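Side-chain contact in TfuB1 (Thermobifida fusca, PDB 6JX3), which binds the leader peptide of a lasso peptide precursor, probably presenting it to the enzymes that mature it: residues W43-N46 and D47-L51. Residues are numbered along the deposited sequence; the frame is centred on the assembly and turned at random. Where two conformers were deposited one is given.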
loop_
_atom_site.group_PDB
_atom_site.type_symbol
_atom_site.label_atom_id
_atom_site.label_comp_id
_atom_site.label_asym_id
_atom_site.label_seq_id
_atom_site.Cartn_x
_atom_site.Cartn_y
_atom_site.Cartn_z
ATOM N N TRP A 43 6.665 -7.792 -2.906
ATOM C CA TRP A 43 5.570 -7.168 -3.616
ATOM C C TRP A 43 5.991 -5.777 -4.033
ATOM O O TRP A 43 6.753 -5.113 -3.322
ATOM C CB TRP A 43 4.337 -7.053 -2.723
ATOM C CG TRP A 43 3.999 -8.309 -2.009
ATOM C CD1 TRP A 43 4.584 -8.796 -0.872
ATOM C CD2 TRP A 43 3.001 -9.246 -2.381
ATOM N NE1 TRP A 43 4.000 -9.979 -0.510
ATOM C CE2 TRP A 43 3.026 -10.284 -1.426
ATOM C CE3 TRP A 43 2.084 -9.316 -3.433
ATOM C CZ2 TRP A 43 2.170 -11.374 -1.492
ATOM C CZ3 TRP A 43 1.227 -10.402 -3.492
ATOM C CH2 TRP A 43 1.279 -11.415 -2.531
ATOM N N GLN A 44 5.487 -5.340 -5.182
ATOM C CA GLN A 44 5.684 -3.971 -5.633
ATOM C C GLN A 44 4.368 -3.219 -5.520
ATOM O O GLN A 44 3.305 -3.747 -5.865
ATOM C CB GLN A 44 6.194 -3.913 -7.072
ATOM C CG GLN A 44 6.746 -2.550 -7.462
ATOM C CD GLN A 44 5.942 -1.885 -8.560
ATOM O OE1 GLN A 44 5.500 -2.539 -9.506
ATOM N NE2 GLN A 44 5.754 -0.571 -8.443
ATOM N N LEU A 45 4.452 -2.001 -5.006
ATOM C CA LEU A 45 3.306 -1.118 -4.890
ATOM C C LEU A 45 3.433 -0.028 -5.942
ATOM O O LEU A 45 4.514 0.538 -6.123
ATOM C CB LEU A 45 3.237 -0.499 -3.491
ATOM C CG LEU A 45 2.713 -1.365 -2.341
ATOM C CD1 LEU A 45 3.578 -2.601 -2.086
ATOM C CD2 LEU A 45 2.597 -0.526 -1.075
ATOM N N ASN A 46 2.337 0.274 -6.641
ATOM C CA ASN A 46 2.428 1.372 -7.589
ATOM C C ASN A 46 2.411 2.692 -6.818
ATOM O O ASN A 46 2.396 2.714 -5.586
ATOM C CB ASN A 46 1.340 1.258 -8.661
ATOM C CG ASN A 46 -0.062 1.597 -8.159
ATOM O OD1 ASN A 46 -0.319 1.681 -6.963
ATOM N ND2 ASN A 46 -0.979 1.782 -9.098
ATOM N N ASP A 47 2.450 3.814 -7.540
ATOM C CA ASP A 47 2.675 5.094 -6.871
ATOM C C ASP A 47 1.550 5.419 -5.897
ATOM O O ASP A 47 1.805 5.852 -4.767
ATOM C CB ASP A 47 2.827 6.212 -7.903
ATOM C CG ASP A 47 4.204 6.229 -8.545
ATOM O OD1 ASP A 47 5.108 5.539 -8.027
ATOM O OD2 ASP A 47 4.379 6.930 -9.567
ATOM N N THR A 48 0.302 5.202 -6.306
ATOM C CA THR A 48 -0.831 5.516 -5.441
ATOM C C THR A 48 -0.865 4.597 -4.230
ATOM O O THR A 48 -1.107 5.038 -3.106
ATOM C CB THR A 48 -2.129 5.398 -6.232
ATOM O OG1 THR A 48 -2.028 6.182 -7.427
ATOM C CG2 THR A 48 -3.305 5.878 -5.400
ATOM N N ALA A 49 -0.639 3.300 -4.452
ATOM C CA ALA A 49 -0.608 2.374 -3.323
ATOM C C ALA A 49 0.488 2.754 -2.339
ATOM O O ALA A 49 0.280 2.725 -1.119
ATOM C CB ALA A 49 -0.408 0.935 -3.816
ATOM N N ALA A 50 1.658 3.143 -2.851
ATOM C CA ALA A 50 2.758 3.526 -1.969
ATOM C C ALA A 50 2.401 4.761 -1.163
ATOM O O ALA A 50 2.702 4.841 0.033
ATOM C CB ALA A 50 4.023 3.772 -2.787
ATOM N N LEU A 51 1.760 5.735 -1.814
ATOM C CA LEU A 51 1.353 6.964 -1.144
ATOM C C LEU A 51 0.363 6.671 -0.028
ATOM O O LEU A 51 0.477 7.214 1.078
ATOM C CB LEU A 51 0.736 7.894 -2.186
ATOM C CG LEU A 51 0.283 9.315 -1.907
ATOM C CD1 LEU A 51 1.276 10.062 -1.035
ATOM C CD2 LEU A 51 0.127 9.997 -3.257
#
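Asn46 is the N-cap of helix 47-57, its side chain accepting from the backbone N of Ala49, directly after strand 41-45, an outermost strand of the chain's own sheet in the winged-helix-like recognition element of the PqqD family. Two hydrogen bonds fix this first turn. With CG between the backbone N and the carbonyl carbon (chi1 73°), the Asn46 side chain folds back over the helix start, and its OD1 accepts from Ala49 N at 3.0 Å, the donor tilted 29° from the carbonyl plane. The backbone of the same residue opens the i to i+4 series: Ala50 N donates to Asn46 O at 2.9 Å. Apolar packing closes the corner, where the axes of strand 43-45 and the helix turn 47-51 stand at 92°. Leu45 CB lies 3.9 Å from Ala49 CB, while its CD2 rests against the Ala49 carbonyl. Helix start and peptide site coincide, for Asn46 OD1 and ND2 also hydrogen-bond the backbone of the bound peptide, which pairs as an antiparallel strand beside Trp43, Gln44 and Leu45. An alanine at the N-cap removes the amide, so that Ala49 N would probably be left without this acceptor and the peptide backbone without two bonds. The capping oxygen also touches carbon: Asn46 OD1 sits 3.2 Å from Ala49 CB.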